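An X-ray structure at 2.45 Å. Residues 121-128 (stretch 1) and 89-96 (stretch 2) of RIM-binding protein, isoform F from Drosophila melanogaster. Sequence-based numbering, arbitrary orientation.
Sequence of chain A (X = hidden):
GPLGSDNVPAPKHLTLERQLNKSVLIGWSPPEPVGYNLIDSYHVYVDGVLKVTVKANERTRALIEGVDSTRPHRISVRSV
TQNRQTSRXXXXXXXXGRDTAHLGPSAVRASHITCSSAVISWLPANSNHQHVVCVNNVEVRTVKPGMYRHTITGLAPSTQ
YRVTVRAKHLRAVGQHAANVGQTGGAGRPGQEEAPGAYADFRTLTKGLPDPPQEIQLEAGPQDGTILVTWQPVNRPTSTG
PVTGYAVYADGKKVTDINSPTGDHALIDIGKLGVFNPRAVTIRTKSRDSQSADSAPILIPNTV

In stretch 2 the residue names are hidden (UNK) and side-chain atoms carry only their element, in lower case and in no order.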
ATOM      1  N   SER A 121      -1.155   5.310   0.357  1.00 53.10           N
ATOM      2  CA  SER A 121      -0.288   4.702  -0.645  1.00 47.52           C
ATOM      3  C   SER A 121      -1.131   4.101  -1.768  1.00 51.50           C
ATOM      4  O   SER A 121      -2.310   3.766  -1.580  1.00 47.00           O
ATOM      5  CB  SER A 121       0.574   3.595  -0.034  1.00 43.76           C
ATOM      6  OG  SER A 121       1.290   4.076   1.096  1.00 52.10           O
ATOM      7  N   TRP A 122      -0.506   3.943  -2.936  1.00 39.18           N
ATOM      8  CA  TRP A 122      -1.170   3.304  -4.066  1.00 40.53           C
ATOM      9  C   TRP A 122      -0.122   2.751  -5.024  1.00 51.56           C
ATOM     10  O   TRP A 122       1.083   2.992  -4.885  1.00 47.88           O
ATOM     11  CB  TRP A 122      -2.107   4.275  -4.795  1.00 44.09           C
ATOM     12  CG  TRP A 122      -1.430   5.484  -5.355  1.00 48.70           C
ATOM     13  CD1 TRP A 122      -0.986   5.655  -6.633  1.00 46.68           C
ATOM     14  CD2 TRP A 122      -1.139   6.707  -4.660  1.00 50.09           C
ATOM     15  NE1 TRP A 122      -0.438   6.913  -6.777  1.00 46.84           N
ATOM     16  CE2 TRP A 122      -0.510   7.573  -5.580  1.00 49.98           C
ATOM     17  CE3 TRP A 122      -1.346   7.152  -3.350  1.00 44.48           C
ATOM     18  CZ2 TRP A 122      -0.071   8.851  -5.228  1.00 44.84           C
ATOM     19  CZ3 TRP A 122      -0.925   8.409  -3.010  1.00 44.74           C
ATOM     20  CH2 TRP A 122      -0.291   9.250  -3.948  1.00 51.35           C
ATOM     21  N   LEU A 123      -0.607   1.975  -5.986  1.00 45.17           N
ATOM     22  CA  LEU A 123       0.200   1.473  -7.083  1.00 44.39           C
ATOM     23  C   LEU A 123      -0.334   2.102  -8.355  1.00 45.99           C
ATOM     24  O   LEU A 123      -1.454   1.781  -8.768  1.00 48.60           O
ATOM     25  CB  LEU A 123       0.139  -0.053  -7.166  1.00 49.47           C
ATOM     26  CG  LEU A 123       1.015  -0.729  -8.235  1.00 51.96           C
ATOM     27  CD1 LEU A 123       2.485  -0.305  -8.100  1.00 48.03           C
ATOM     28  CD2 LEU A 123       0.886  -2.266  -8.177  1.00 43.27           C
ATOM     29  N   PRO A 124       0.385   3.029  -8.975  1.00 49.27           N
ATOM     30  CA  PRO A 124      -0.111   3.633 -10.209  1.00 49.90           C
ATOM     31  C   PRO A 124      -0.098   2.609 -11.329  1.00 53.88           C
ATOM     32  O   PRO A 124       0.638   1.622 -11.291  1.00 52.18           O
ATOM     33  CB  PRO A 124       0.884   4.767 -10.482  1.00 51.85           C
ATOM     34  CG  PRO A 124       2.131   4.362  -9.787  1.00 46.13           C
ATOM     35  CD  PRO A 124       1.721   3.531  -8.600  1.00 50.12           C
ATOM     36  N   ALA A 125      -0.953   2.844 -12.328  1.00 51.79           N
ATOM     37  CA  ALA A 125      -0.871   2.089 -13.567  1.00 47.39           C
ATOM     38  C   ALA A 125       0.276   2.571 -14.437  1.00 50.72           C
ATOM     39  O   ALA A 125       0.852   1.776 -15.189  1.00 61.37           O
ATOM     40  CB  ALA A 125      -2.180   2.192 -14.346  1.00 40.12           C
ATOM     41  N   ASN A 126       0.627   3.851 -14.339  1.00 45.48           N
ATOM     42  CA  ASN A 126       1.779   4.409 -15.058  1.00 54.02           C
ATOM     43  C   ASN A 126       2.348   5.536 -14.208  1.00 56.63           C
ATOM     44  O   ASN A 126       1.663   6.534 -13.957  1.00 52.65           O
ATOM     45  CB  ASN A 126       1.384   4.923 -16.446  1.00 48.97           C
ATOM     46  CG  ASN A 126       2.574   5.384 -17.256  1.00 53.95           C
ATOM     47  OD1 ASN A 126       3.390   6.186 -16.793  1.00 53.93           O
ATOM     48  ND2 ASN A 126       2.691   4.868 -18.477  1.00 62.59           N
ATOM     49  N   SER A 127       3.589   5.388 -13.766  1.00 55.61           N
ATOM     50  CA  SER A 127       4.108   6.318 -12.773  1.00 49.45           C
ATOM     51  C   SER A 127       4.645   7.602 -13.384  1.00 54.10           C
ATOM     52  O   SER A 127       5.268   8.393 -12.670  1.00 60.07           O
ATOM     53  CB  SER A 127       5.187   5.637 -11.944  1.00 42.80           C
ATOM     54  OG  SER A 127       6.189   5.152 -12.809  1.00 59.90           O
ATOM     55  N   ASN A 128       4.425   7.819 -14.681  1.00 59.86           N
ATOM     56  CA  ASN A 128       4.690   9.107 -15.307  1.00 64.55           C
ATOM     57  C   ASN A 128       3.554  10.098 -15.101  1.00 66.01           C
ATOM     58  O   ASN A 128       3.721  11.274 -15.428  1.00 66.08           O
ATOM     59  CB  ASN A 128       4.922   8.949 -16.818  1.00 57.26           C
ATOM     60  CG  ASN A 128       6.159   8.121 -17.154  1.00 65.40           C
ATOM     61  OD1 ASN A 128       7.257   8.373 -16.654  1.00 72.25           O
ATOM     62  ND2 ASN A 128       5.986   7.148 -18.035  1.00 65.10           N
ATOM     63  N   UNK A  89       8.816  -0.635  -6.689  1.00 48.72           N
ATOM     64  CA  UNK A  89       8.234  -0.732  -8.027  1.00 51.40           C
ATOM     65  C   UNK A  89       7.277   0.425  -8.307  1.00 53.08           C
ATOM     66  O   UNK A  89       7.267   0.970  -9.418  1.00 52.16           O
ATOM     67  o   UNK A  89       9.598  -3.045  -8.817  1.00 74.33           O
ATOM     68  c   UNK A  89       8.435  -3.254  -8.415  1.00 68.77           C
ATOM     69  o   UNK A  89       8.014  -4.406  -8.189  1.00 80.73           O
ATOM     70  c   UNK A  89       7.494  -2.069  -8.192  1.00 53.35           C
ATOM     71  N   UNK A  90       6.476   0.822  -7.305  1.00 39.64           N
ATOM     72  CA  UNK A  90       5.426   1.819  -7.490  1.00 42.09           C
ATOM     73  C   UNK A  90       5.953   3.174  -7.913  1.00 50.04           C
ATOM     74  O   UNK A  90       5.153   4.027  -8.328  1.00 49.87           O
ATOM     75  c   UNK A  90       4.623   2.004  -6.197  1.00 46.71           C
ATOM     76  N   UNK A  91       7.258   3.414  -7.791  1.00 52.67           N
ATOM     77  CA  UNK A  91       7.818   4.685  -8.223  1.00 47.41           C
ATOM     78  C   UNK A  91       8.188   4.694  -9.689  1.00 46.74           C
ATOM     79  O   UNK A  91       8.260   5.769 -10.281  1.00 54.37           O
ATOM     80  c   UNK A  91       9.043   5.045  -7.392  1.00 42.73           C
ATOM     81  N   UNK A  92       8.433   3.536 -10.292  1.00 50.66           N
ATOM     82  CA  UNK A  92       8.789   3.470 -11.711  1.00 54.22           C
ATOM     83  C   UNK A  92       8.134   2.217 -12.277  1.00 51.27           C
ATOM     84  O   UNK A  92       8.720   1.127 -12.247  1.00 51.50           O
ATOM     85  c   UNK A  92      10.296   3.464 -11.919  1.00 52.03           C
ATOM     86  s   UNK A  92      10.771   3.758 -13.629  1.00 65.59           S
ATOM     87  N   UNK A  93       6.925   2.384 -12.808  1.00 49.83           N
ATOM     88  CA  UNK A  93       6.145   1.237 -13.236  1.00 51.44           C
ATOM     89  C   UNK A  93       5.155   1.638 -14.316  1.00 51.36           C
ATOM     90  O   UNK A  93       4.716   2.791 -14.391  1.00 50.95           O
ATOM     91  c   UNK A  93       5.397   0.591 -12.078  1.00 48.51           C
ATOM     92  c   UNK A  93       4.158   1.433 -11.695  1.00 48.27           C
ATOM     93  o   UNK A  93       4.969  -0.716 -12.488  1.00 57.52           O
ATOM     94  N   UNK A  94       4.838   0.667 -15.172  1.00 49.62           N
ATOM     95  CA  UNK A  94       3.837   0.869 -16.212  1.00 56.22           C
ATOM     96  C   UNK A  94       3.260  -0.476 -16.629  1.00 60.03           C
ATOM     97  O   UNK A  94       3.920  -1.519 -16.533  1.00 54.52           O
ATOM     98  c   UNK A  94       7.106   0.288 -20.367  1.00 62.72           C
ATOM     99  c   UNK A  94       5.444   0.763 -18.200  1.00 55.99           C
ATOM    100  c   UNK A  94       4.418   1.594 -17.432  1.00 51.44           C
ATOM    101  s   UNK A  94       5.955   1.527 -19.767  1.00 70.01           S
ATOM    102  N   UNK A  95       2.021  -0.437 -17.095  1.00 61.42           N
ATOM    103  CA  UNK A  95       1.332  -1.627 -17.565  1.00 59.86           C
ATOM    104  C   UNK A  95       1.177  -1.542 -19.071  1.00 60.04           C
ATOM    105  O   UNK A  95       0.845  -0.475 -19.606  1.00 62.51           O
ATOM    106  c   UNK A  95      -0.769  -2.979 -17.424  1.00 73.35           C
ATOM    107  c   UNK A  95       0.162  -1.886 -15.362  1.00 61.07           C
ATOM    108  c   UNK A  95      -0.034  -1.775 -16.875  1.00 63.28           C
ATOM    109  c   UNK A  95      -1.127  -1.751 -14.578  1.00 63.93           C
ATOM    110  N   UNK A  96       1.446  -2.660 -19.741  1.00 64.64           N
ATOM    111  CA  UNK A  96       1.340  -2.775 -21.185  1.00 68.73           C
ATOM    112  C   UNK A  96       0.455  -3.971 -21.511  1.00 76.25           C
ATOM    113  O   UNK A  96       0.228  -4.847 -20.674  1.00 72.09           O
ATOM    114  c   UNK A  96       3.339  -4.257 -21.352  1.00 58.90           C
ATOM    115  c   UNK A  96       4.658  -4.574 -21.999  1.00 65.69           C
ATOM    116  c   UNK A  96       2.720  -2.941 -21.837  1.00 63.65           C
ATOM    117  c   UNK A  96       3.618  -1.782 -21.467  1.00 61.30           C
TER

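Position 89 carries two side-chain carbons, the second bearing two oxygens, and barely meets stretch 1. A carboxylate on a single methylene is aspartate, Asp 89. Both carboxylate oxygens are hydrogen-bonded elsewhere in the structure, which suits an acid, and its backbone O accepts a bond from N of position 92 (3.0 Å), closing the short 3-10 turn.

Position 90 has one side-chain carbon, CB, 3.7 Å from CD1 of Leu 123 and 4.1 Å from CD of Pro 124. A lone methyl is alanine, Ala 90; it suits this place, giving apolar contact while the backbone stays close, its O 3.4 Å from CG of Pro 124.

Position 91 likewise shows a single carbon, pointing away from stretch 1, so the backbone makes the approach: its O is 3.3 Å from OG of Ser 127. This is Ala 91, whose small apolar methyl suits a buried position.

At position 92 one carbon is followed by a sulfur; the side chain points away, leaving CA 3.3 Å from OG of Ser 127. The sulfur marks Cys 92, small enough to suit a buried place.

Position 93 forks at its first carbon into one oxygen and one carbon, the branch carbon lying 3.5 Å from O of Pro 124. This is Thr 93, beta-branched as suits a strand: CG2 faces the proline, whereas OG1 is hydrogen-bonded elsewhere in the structure.

Position 94 holds an unbranched chain of two carbons, a sulfur and a final carbon, with CB 3.8 Å from ND2 of Asn 126. This is Met 94; its end leads away into buried surroundings, where a flexible thioether is well accommodated.

Position 95 has four carbons, forked at the first, and the end carbon of the longer arm lies 4.1 Å from CB of Ala 125. It is Ile 95, a beta-branched residue suited to a strand, with an arm long enough to reach that methyl.

Position 96 repeats this pattern, out of reach of stretch 1. It is Ile 96, apolar and beta-branched, as suits a buried strand position.

The contact combines apolar packing with a single beta bridge between Asn 126 and Met 94. N of Ser 127 donates to O of Thr 93 (2.9 Å), and N of Ile 95 donates weakly to O of Ala 125 (3.1 Å). N of Thr 93 donates to OG of Ser 127 (2.9 Å), so the serine engages the same residue through both backbone and side chain. CA-H...O contacts complete the close backbone pairing.

Stretch 2 89-96: DAACTMII
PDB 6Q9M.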